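Local coordinates for protein Uly1 (Catenovulum maritimum, PDB 7DRQ) that probably cleaves ulvan, a marine algal polysaccharide, as a calcium-binding lyase of polysaccharide lyase family 24, at residues 293-298 against 351-356; 308-313 against 325-330; 379-384 against 388-393. All coordinates share one frame; numbering follows the deposited sequence.

Contact 1 (293-298 against 351-356); sequences MFYAYS and WTVTEN. With CA (calcium ion), chain D.
Tyr295 reaches from strand 290-298 to meet Trp351 and Val353 of strand 350-353, a small, buried example of side chains meeting between adjoining sheets of a beta-propeller. No hydrogen bond joins the two segments, and even the nearest pair of backbone positions, Tyr295 CA and Trp351 CA, is 8.7 Å apart. The tyrosine bridges that gap because its CG lies opposite the backbone N (chi1 162°), which carries the phenol towards strand 350-353. Its edge is directed at the indole face in an offset edge-to-face pair, the planes inclined at 60° and the centroids of the six-membered rings 6.0 Å apart. The closest carbons of this pair, Tyr295 CE1 and Trp351 CZ3, stand 4.3 Å from each other. Packing is closer at the far end of the phenol, where Val353 CG2 comes to 3.6 Å from Tyr295 OH; the two side chains cross there at about a right angle. Leu359 touches both of them, while Leu361 packs on Trp351.

Beyond Val353 the chain runs away from strand 290-298 towards solvent. Thr354 OG1 accepts from Asn356 N at 3.1 Å, forming an ST turn. Asn356 OD1 then binds a calcium ion at 2.5 Å, with three waters also coordinated. One of these waters donates to Glu355 O at 2.9 Å, tying the turn to the ion a second time.

The buried polar atoms find their partners elsewhere: Tyr295 OH bonds with Arg274, Trp351 NE1 with Lys265 O, and Lys267 makes a cation-pi contact with the indole. The chemistry thus implies that the two segments meet by ring packing and apolar contact, while the indole N-H is bonded to strand 261-269 of the same neighbouring sheet.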
loop_
_atom_site.group_PDB
_atom_site.type_symbol
_atom_site.label_atom_id
_atom_site.label_comp_id
_atom_site.label_asym_id
_atom_site.label_seq_id
_atom_site.Cartn_x
_atom_site.Cartn_y
_atom_site.Cartn_z
HETATM N N MSE A 293 18.543 4.597 -3.152
HETATM C CA MSE A 293 17.270 4.795 -3.833
HETATM C C MSE A 293 17.379 4.064 -5.168
HETATM O O MSE A 293 18.363 4.220 -5.896
HETATM C CB MSE A 293 16.971 6.283 -4.011
HETATM C CG MSE A 293 15.624 6.570 -4.615
HETATM SE SE MSE A 293 15.325 8.525 -4.598
HETATM C CE MSE A 293 15.119 8.835 -2.700
ATOM N N PHE A 294 16.372 3.264 -5.498
ATOM C CA PHE A 294 16.508 2.302 -6.585
ATOM C C PHE A 294 15.246 2.286 -7.439
ATOM O O PHE A 294 14.148 2.583 -6.964
ATOM C CB PHE A 294 16.795 0.902 -6.027
ATOM C CG PHE A 294 17.958 0.858 -5.072
ATOM C CD1 PHE A 294 19.247 0.649 -5.533
ATOM C CD2 PHE A 294 17.762 1.066 -3.705
ATOM C CE1 PHE A 294 20.331 0.627 -4.645
ATOM C CE2 PHE A 294 18.828 1.051 -2.826
ATOM C CZ PHE A 294 20.117 0.820 -3.296
ATOM N N TYR A 295 15.410 1.886 -8.705
ATOM C CA TYR A 295 14.296 1.884 -9.647
ATOM C C TYR A 295 14.609 0.922 -10.779
ATOM O O TYR A 295 15.751 0.858 -11.249
ATOM C CB TYR A 295 14.046 3.294 -10.200
ATOM C CG TYR A 295 13.230 3.382 -11.481
ATOM C CD1 TYR A 295 11.843 3.289 -11.452
ATOM C CD2 TYR A 295 13.845 3.642 -12.701
ATOM C CE1 TYR A 295 11.088 3.415 -12.611
ATOM C CE2 TYR A 295 13.110 3.744 -13.872
ATOM C CZ TYR A 295 11.732 3.630 -13.820
ATOM O OH TYR A 295 10.999 3.766 -14.970
ATOM N N ALA A 296 13.596 0.182 -11.215
ATOM C CA ALA A 296 13.734 -0.666 -12.389
ATOM C C ALA A 296 12.372 -0.782 -13.053
ATOM O O ALA A 296 11.339 -0.572 -12.414
ATOM C CB ALA A 296 14.281 -2.055 -12.030
ATOM N N TYR A 297 12.373 -1.138 -14.338
ATOM C CA TYR A 297 11.114 -1.307 -15.051
ATOM C C TYR A 297 11.232 -2.507 -15.977
ATOM O O TYR A 297 12.330 -2.913 -16.362
ATOM C CB TYR A 297 10.725 -0.044 -15.840
ATOM C CG TYR A 297 11.672 0.281 -16.976
ATOM C CD1 TYR A 297 11.474 -0.250 -18.247
ATOM C CD2 TYR A 297 12.760 1.114 -16.774
ATOM C CE1 TYR A 297 12.337 0.039 -19.282
ATOM C CE2 TYR A 297 13.640 1.403 -17.810
ATOM C CZ TYR A 297 13.418 0.867 -19.057
ATOM O OH TYR A 297 14.285 1.156 -20.087
ATOM N N SER A 298 10.084 -3.074 -16.326
ATOM C CA SER A 298 10.023 -4.237 -17.200
ATOM C C SER A 298 9.420 -3.844 -18.542
ATOM O O SER A 298 8.400 -3.148 -18.591
ATOM C CB SER A 298 9.196 -5.354 -16.564
ATOM O OG SER A 298 8.976 -6.393 -17.513
ATOM N N TRP A 351 7.516 7.271 -5.947
ATOM C CA TRP A 351 7.989 7.455 -7.311
ATOM C C TRP A 351 6.796 7.371 -8.257
ATOM O O TRP A 351 5.737 6.846 -7.907
ATOM C CB TRP A 351 9.041 6.401 -7.685
ATOM C CG TRP A 351 8.455 5.044 -7.677
ATOM C CD1 TRP A 351 8.281 4.230 -6.594
ATOM C CD2 TRP A 351 7.900 4.355 -8.797
ATOM N NE1 TRP A 351 7.666 3.061 -6.982
ATOM C CE2 TRP A 351 7.421 3.114 -8.329
ATOM C CE3 TRP A 351 7.762 4.668 -10.155
ATOM C CZ2 TRP A 351 6.818 2.178 -9.175
ATOM C CZ3 TRP A 351 7.158 3.742 -10.994
ATOM C CH2 TRP A 351 6.693 2.508 -10.499
ATOM N N THR A 352 6.991 7.873 -9.470
ATOM C CA THR A 352 6.008 7.690 -10.530
ATOM C C THR A 352 6.717 7.898 -11.859
ATOM O O THR A 352 7.849 8.386 -11.908
ATOM C CB THR A 352 4.818 8.649 -10.368
ATOM O OG1 THR A 352 3.801 8.320 -11.323
ATOM C CG2 THR A 352 5.268 10.085 -10.597
ATOM N N VAL A 353 6.060 7.471 -12.934
ATOM C CA VAL A 353 6.477 7.785 -14.293
ATOM C C VAL A 353 5.252 8.317 -15.017
ATOM O O VAL A 353 4.200 7.672 -15.001
ATOM C CB VAL A 353 7.062 6.559 -15.038
ATOM C CG1 VAL A 353 7.506 6.962 -16.456
ATOM C CG2 VAL A 353 8.222 5.948 -14.257
ATOM N N THR A 354 5.376 9.493 -15.628
ATOM C CA THR A 354 4.240 10.092 -16.322
ATOM C C THR A 354 4.000 9.407 -17.666
ATOM O O THR A 354 4.822 8.636 -18.163
ATOM C CB THR A 354 4.469 11.574 -16.592
ATOM O OG1 THR A 354 5.472 11.692 -17.615
ATOM C CG2 THR A 354 4.928 12.315 -15.322
ATOM N N GLU A 355 2.855 9.729 -18.272
ATOM C CA GLU A 355 2.522 9.227 -19.602
ATOM C C GLU A 355 3.491 9.699 -20.681
ATOM O O GLU A 355 3.409 9.206 -21.815
ATOM C CB GLU A 355 1.090 9.642 -19.980
ATOM C CG GLU A 355 0.971 11.112 -20.341
ATOM C CD GLU A 355 -0.423 11.502 -20.804
ATOM O OE1 GLU A 355 -1.371 10.721 -20.581
ATOM O OE2 GLU A 355 -0.560 12.591 -21.396
ATOM N N ASN A 356 4.391 10.634 -20.373
ATOM C CA ASN A 356 5.430 11.057 -21.302
ATOM C C ASN A 356 6.800 10.519 -20.915
ATOM O O ASN A 356 7.818 10.960 -21.466
ATOM C CB ASN A 356 5.460 12.581 -21.393
ATOM C CG ASN A 356 4.168 13.127 -21.924
ATOM O OD1 ASN A 356 3.550 12.496 -22.756
ATOM N ND2 ASN A 356 3.723 14.280 -21.406
HETATM CA CA CA D . 3.521 12.250 -25.200
HETATM O O HOH W 1 2.621 10.054 -24.432
HETATM O O HOH W 2 5.614 13.704 -24.799
HETATM O O HOH W 3 2.710 14.552 -25.126
#

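Contact 2 (308-313 against 325-330); sequences KNYKGE and ALVMRP
A type I beta turn from Asn309 to Gly312, lying just after strand 307-308, rests against the short, loosely paired strand 326-328 at the edge of its propeller sheet. Tyr310 carries most of this contact. The CD1 side of its ring is turned towards the strand, with Leu326 O near the ring plane at 3.7 Å from Tyr310 CD1. Val327 CG1 approaches the same carbon, Tyr310 CD1, to 3.9 Å, the two side chains crossing obliquely. On one ring face lies Lys311 CG. A water accepts from Tyr310 N at 2.9 Å and may donate, weakly, to Ala325 O.

Asn309 touches the strand through CB, 4.2 Å from Ala325 CA, but its amide works mainly within the turn. With CG set between the backbone N and the carbonyl carbon (chi1 64°), Asn309 OD1 faces back over the turn and accepts from Glu313 N at 3.1 Å, the donor well above the carbonyl plane, and weakly from Lys311 N. On the other side of the amide, Asn309 ND2 gives an almost straight bond (175°) of 3.0 Å to Glu313 OE1, and also bonds with Glu324 O just ahead of the strand. A leucine here would probably leave Glu313 N and Glu324 O without these partners and set the Glu313 carboxylate free to turn.

Strand 290-298 flanks both segments, pairing through its backbone with Lys308, Ala325 and Val327, while Leu359 of strand 359-369 and Gln383 of strand 372-383 touch Tyr310 from the next sheet.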
loop_
_atom_site.group_PDB
_atom_site.type_symbol
_atom_site.label_atom_id
_atom_site.label_comp_id
_atom_site.label_asym_id
_atom_site.label_seq_id
_atom_site.Cartn_x
_atom_site.Cartn_y
_atom_site.Cartn_z
ATOM N N LYS A 308 14.947 -3.737 -16.512
ATOM C CA LYS A 308 16.003 -2.797 -16.848
ATOM C C LYS A 308 16.111 -1.721 -15.773
ATOM O O LYS A 308 15.151 -1.433 -15.063
ATOM C CB LYS A 308 15.743 -2.140 -18.206
ATOM C CG LYS A 308 15.308 -3.144 -19.275
ATOM C CD LYS A 308 15.747 -2.744 -20.649
ATOM C CE LYS A 308 15.573 -3.902 -21.630
ATOM N NZ LYS A 308 14.442 -3.669 -22.556
ATOM N N ASN A 309 17.293 -1.119 -15.669
ATOM C CA ASN A 309 17.447 0.027 -14.785
ATOM C C ASN A 309 17.107 1.303 -15.556
ATOM O O ASN A 309 16.695 1.260 -16.717
ATOM C CB ASN A 309 18.848 0.058 -14.164
ATOM C CG ASN A 309 19.962 0.247 -15.189
ATOM O OD1 ASN A 309 19.741 0.718 -16.304
ATOM N ND2 ASN A 309 21.184 -0.115 -14.793
ATOM N N TYR A 310 17.265 2.463 -14.908
ATOM C CA TYR A 310 16.767 3.683 -15.535
ATOM C C TYR A 310 17.529 4.022 -16.804
ATOM O O TYR A 310 16.978 4.702 -17.677
ATOM C CB TYR A 310 16.810 4.866 -14.556
ATOM C CG TYR A 310 18.148 5.579 -14.471
ATOM C CD1 TYR A 310 19.158 5.117 -13.633
ATOM C CD2 TYR A 310 18.387 6.731 -15.213
ATOM C CE1 TYR A 310 20.384 5.773 -13.552
ATOM C CE2 TYR A 310 19.594 7.393 -15.134
ATOM C CZ TYR A 310 20.587 6.918 -14.308
ATOM O OH TYR A 310 21.777 7.605 -14.246
ATOM N N LYS A 311 18.760 3.539 -16.940
ATOM C CA LYS A 311 19.532 3.748 -18.158
ATOM C C LYS A 311 19.121 2.810 -19.289
ATOM O O LYS A 311 19.602 2.976 -20.417
ATOM C CB LYS A 311 21.026 3.551 -17.875
ATOM C CG LYS A 311 21.638 4.558 -16.914
ATOM C CD LYS A 311 22.997 4.029 -16.453
ATOM C CE LYS A 311 23.728 4.991 -15.546
ATOM N NZ LYS A 311 25.050 4.409 -15.165
ATOM N N GLY A 312 18.264 1.831 -19.016
ATOM C CA GLY A 312 17.861 0.872 -20.025
ATOM C C GLY A 312 18.687 -0.392 -20.066
ATOM O O GLY A 312 18.479 -1.224 -20.962
ATOM N N GLU A 313 19.613 -0.565 -19.127
ATOM C CA GLU A 313 20.447 -1.755 -19.081
ATOM C C GLU A 313 19.712 -2.890 -18.386
ATOM O O GLU A 313 19.043 -2.684 -17.375
ATOM C CB GLU A 313 21.754 -1.450 -18.343
ATOM C CG GLU A 313 22.434 -0.177 -18.827
ATOM C CD GLU A 313 23.553 0.302 -17.912
ATOM O OE1 GLU A 313 23.511 0.039 -16.689
ATOM O OE2 GLU A 313 24.482 0.959 -18.422
ATOM N N ALA A 325 20.185 -1.318 -9.792
ATOM C CA ALA A 325 19.014 -0.477 -10.016
ATOM C C ALA A 325 19.153 0.900 -9.370
ATOM O O ALA A 325 18.167 1.620 -9.234
ATOM C CB ALA A 325 17.761 -1.190 -9.502
ATOM N N LEU A 326 20.368 1.282 -8.981
ATOM C CA LEU A 326 20.590 2.558 -8.299
ATOM C C LEU A 326 20.126 3.753 -9.130
ATOM O O LEU A 326 20.339 3.802 -10.343
ATOM C CB LEU A 326 22.081 2.709 -7.999
ATOM C CG LEU A 326 22.497 3.971 -7.246
ATOM C CD1 LEU A 326 22.032 3.890 -5.787
ATOM C CD2 LEU A 326 24.018 4.140 -7.325
ATOM N N VAL A 327 19.507 4.743 -8.467
ATOM C CA VAL A 327 19.289 6.052 -9.091
ATOM C C VAL A 327 19.942 7.183 -8.286
ATOM O O VAL A 327 20.323 8.214 -8.856
ATOM C CB VAL A 327 17.784 6.354 -9.304
ATOM C CG1 VAL A 327 17.146 5.338 -10.256
ATOM C CG2 VAL A 327 17.028 6.410 -7.975
HETATM N N MSE A 328 20.079 7.014 -6.971
HETATM C CA MSE A 328 20.535 8.121 -6.098
HETATM C C MSE A 328 20.954 7.583 -4.734
HETATM O O MSE A 328 20.424 6.573 -4.286
HETATM C CB MSE A 328 19.419 9.180 -5.957
HETATM C CG MSE A 328 19.863 10.605 -5.525
HETATM SE SE MSE A 328 19.890 10.944 -3.593
HETATM C CE MSE A 328 18.052 10.201 -3.147
ATOM N N ARG A 329 21.921 8.222 -4.082
ATOM C CA ARG A 329 22.322 7.797 -2.742
ATOM C C ARG A 329 21.869 8.864 -1.768
ATOM O O ARG A 329 22.527 9.904 -1.662
ATOM C CB ARG A 329 23.840 7.614 -2.653
ATOM C CG ARG A 329 24.428 6.593 -3.614
ATOM C CD ARG A 329 24.417 5.205 -3.011
ATOM N NE ARG A 329 25.262 4.318 -3.802
ATOM C CZ ARG A 329 25.140 2.996 -3.827
ATOM N NH1 ARG A 329 24.204 2.399 -3.099
ATOM N NH2 ARG A 329 25.950 2.278 -4.598
ATOM N N PRO A 330 20.772 8.673 -1.025
ATOM C CA PRO A 330 20.292 9.771 -0.149
ATOM C C PRO A 330 21.265 10.140 0.965
ATOM O O PRO A 330 21.190 11.261 1.493
ATOM C CB PRO A 330 18.975 9.227 0.425
ATOM C CG PRO A 330 18.556 8.133 -0.495
ATOM C CD PRO A 330 19.813 7.560 -1.106
HETATM O O HOH W 4 17.700 2.523 -12.076
#

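Contact 3 (379-384 against 388-393); sequences SHTYQK and GELITT
Ile391 lies over one face of the Tyr382 ring, its CB 4.0 Å from the ring centroid and 16° off the normal, a CH-pi contact between cross-strand neighbours. The ring is laid under Ile391, the two side chains crossing at a slant, because Tyr382 CG sits between the backbone N and the carbonyl carbon (chi1 59°), bringing Ile391 CG2 to 3.6 Å from Tyr382 OH. Tyr382 CD1 stands over the centre of the His380 ring, while Thr393 CG2 lies at the tyrosine's edge.

The sheet's other surface carries Thr381 and Thr392, a non-hydrogen-bonded pair with Thr381 OG1 2.8 Å from Thr392 OG1 in a hydrogen bond that either could donate. Beside them Leu390 CD2 fits between Thr381 CG2 and Gln383 CB, and Leu390 also packs on Val327 of the neighbouring sheet.

Strands 372-383 and 391-393 form an antiparallel hairpin in a propeller sheet where 372-383 also pairs with 359-369. Reciprocal bonds join His380 with Thr393 and Tyr382 with Ile391, the shortest from Tyr382 N to Ile391 O at 2.7 Å. Near the turn, Gln383 NE2 donates to Gly388 O at 3.0 Å. Two waters probably bridge Lys384 N and Glu389 O, one bonded only weakly to Lys384 N.

Main-chain bonds thus set the register, while one surface rests on the packing of Ile391, Tyr382 and His380, the other on the threonine hydroxyl pair with Leu390 beside it.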
loop_
_atom_site.group_PDB
_atom_site.type_symbol
_atom_site.label_atom_id
_atom_site.label_comp_id
_atom_site.label_asym_id
_atom_site.label_seq_id
_atom_site.Cartn_x
_atom_site.Cartn_y
_atom_site.Cartn_z
ATOM N N SER A 379 13.868 15.174 -0.861
ATOM C CA SER A 379 14.520 15.181 -2.165
ATOM C C SER A 379 13.525 14.847 -3.266
ATOM O O SER A 379 12.559 14.110 -3.063
ATOM C CB SER A 379 15.705 14.187 -2.249
ATOM O OG SER A 379 15.318 12.874 -1.868
ATOM N N HIS A 380 13.784 15.423 -4.435
ATOM C CA HIS A 380 13.044 15.144 -5.654
ATOM C C HIS A 380 14.067 14.815 -6.726
ATOM O O HIS A 380 14.907 15.655 -7.061
ATOM C CB HIS A 380 12.192 16.345 -6.058
ATOM C CG HIS A 380 11.361 16.129 -7.282
ATOM N ND1 HIS A 380 10.687 17.162 -7.901
ATOM C CD2 HIS A 380 11.089 15.012 -8.003
ATOM C CE1 HIS A 380 10.032 16.690 -8.949
ATOM N NE2 HIS A 380 10.255 15.389 -9.031
ATOM N N THR A 381 14.005 13.599 -7.250
ATOM C CA THR A 381 14.905 13.145 -8.302
ATOM C C THR A 381 14.085 12.938 -9.565
ATOM O O THR A 381 13.043 12.281 -9.519
ATOM C CB THR A 381 15.597 11.844 -7.898
ATOM O OG1 THR A 381 16.430 12.085 -6.761
ATOM C CG2 THR A 381 16.448 11.306 -9.044
ATOM N N TYR A 382 14.516 13.518 -10.683
ATOM C CA TYR A 382 13.644 13.431 -11.844
ATOM C C TYR A 382 14.443 13.447 -13.136
ATOM O O TYR A 382 15.552 13.988 -13.210
ATOM C CB TYR A 382 12.580 14.537 -11.852
ATOM C CG TYR A 382 13.118 15.945 -11.842
ATOM C CD1 TYR A 382 13.490 16.559 -10.648
ATOM C CD2 TYR A 382 13.251 16.669 -13.030
ATOM C CE1 TYR A 382 13.986 17.860 -10.627
ATOM C CE2 TYR A 382 13.741 17.969 -13.025
ATOM C CZ TYR A 382 14.104 18.559 -11.817
ATOM O OH TYR A 382 14.591 19.846 -11.801
ATOM N N GLN A 383 13.863 12.813 -14.147
ATOM C CA GLN A 383 14.486 12.680 -15.460
ATOM C C GLN A 383 13.403 12.970 -16.490
ATOM O O GLN A 383 12.426 12.220 -16.596
ATOM C CB GLN A 383 15.080 11.288 -15.649
ATOM C CG GLN A 383 15.883 11.148 -16.938
ATOM C CD GLN A 383 16.246 9.707 -17.265
ATOM O OE1 GLN A 383 15.441 8.798 -17.094
ATOM N NE2 GLN A 383 17.466 9.502 -17.760
ATOM N N LYS A 384 13.564 14.055 -17.235
ATOM C CA LYS A 384 12.550 14.428 -18.211
ATOM C C LYS A 384 12.570 13.461 -19.395
ATOM O O LYS A 384 13.635 13.168 -19.952
ATOM C CB LYS A 384 12.786 15.860 -18.691
ATOM C CG LYS A 384 11.753 16.333 -19.722
ATOM C CD LYS A 384 11.857 17.830 -19.961
ATOM C CE LYS A 384 10.964 18.254 -21.109
ATOM N NZ LYS A 384 10.978 19.731 -21.313
ATOM N N GLY A 388 18.564 11.738 -20.588
ATOM C CA GLY A 388 19.357 12.827 -20.071
ATOM C C GLY A 388 19.720 12.657 -18.606
ATOM O O GLY A 388 19.594 11.584 -18.008
ATOM N N GLU A 389 20.167 13.765 -18.020
ATOM C CA GLU A 389 20.691 13.740 -16.659
ATOM C C GLU A 389 19.576 13.471 -15.654
ATOM O O GLU A 389 18.445 13.938 -15.814
ATOM C CB GLU A 389 21.388 15.067 -16.331
ATOM C CG GLU A 389 22.223 15.050 -15.040
ATOM C CD GLU A 389 22.923 16.383 -14.749
ATOM O OE1 GLU A 389 22.685 17.368 -15.480
ATOM O OE2 GLU A 389 23.713 16.447 -13.786
ATOM N N LEU A 390 19.887 12.665 -14.646
ATOM C CA LEU A 390 19.036 12.548 -13.472
ATOM C C LEU A 390 19.304 13.753 -12.585
ATOM O O LEU A 390 20.429 13.928 -12.109
ATOM C CB LEU A 390 19.344 11.272 -12.696
ATOM C CG LEU A 390 18.599 9.967 -12.887
ATOM C CD1 LEU A 390 19.135 8.984 -11.854
ATOM C CD2 LEU A 390 17.095 10.176 -12.736
ATOM N N ILE A 391 18.294 14.582 -12.366
ATOM C CA ILE A 391 18.415 15.753 -11.504
ATOM C C ILE A 391 17.875 15.398 -10.128
ATOM O O ILE A 391 16.761 14.878 -10.017
ATOM C CB ILE A 391 17.645 16.950 -12.085
ATOM C CG1 ILE A 391 18.214 17.357 -13.448
ATOM C CG2 ILE A 391 17.672 18.129 -11.104
ATOM C CD1 ILE A 391 17.453 18.515 -14.084
ATOM N N THR A 392 18.654 15.675 -9.079
ATOM C CA THR A 392 18.183 15.580 -7.703
ATOM C C THR A 392 18.265 16.966 -7.083
ATOM O O THR A 392 19.319 17.609 -7.140
ATOM C CB THR A 392 19.012 14.598 -6.874
ATOM O OG1 THR A 392 18.913 13.283 -7.432
ATOM C CG2 THR A 392 18.514 14.565 -5.442
ATOM N N THR A 393 17.165 17.414 -6.480
ATOM C CA THR A 393 17.137 18.673 -5.748
ATOM C C THR A 393 16.538 18.430 -4.371
ATOM O O THR A 393 15.685 17.555 -4.199
ATOM C CB THR A 393 16.326 19.754 -6.505
ATOM O OG1 THR A 393 16.406 21.012 -5.806
ATOM C CG2 THR A 393 14.862 19.348 -6.636
HETATM O O HOH W 5 15.865 15.871 -15.479
HETATM O O HOH W 6 16.597 14.580 -17.945
#

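Overall arrangement
Followed from the N terminus, the chain first enters contact 1 on strand 290-298, then makes the turn at 308-313 and returns at 325-330, so contact 2 closes a short loop nested inside the much longer one that contact 1 completes at 351-356. Contact 3 follows in series, closing the hairpin 379-384 to 388-393. Contacts 1 and 2 share a sheet, in which strands 290-298 and 326-328 are neighbours. Contact 1 ties that sheet to the next one, to which contact 3 belongs. Contacts 2 and 3 pack directly, Leu390 CD1 lying 3.5 Å from Tyr310 CZ, so the two sheets of this beta-propeller meet here too.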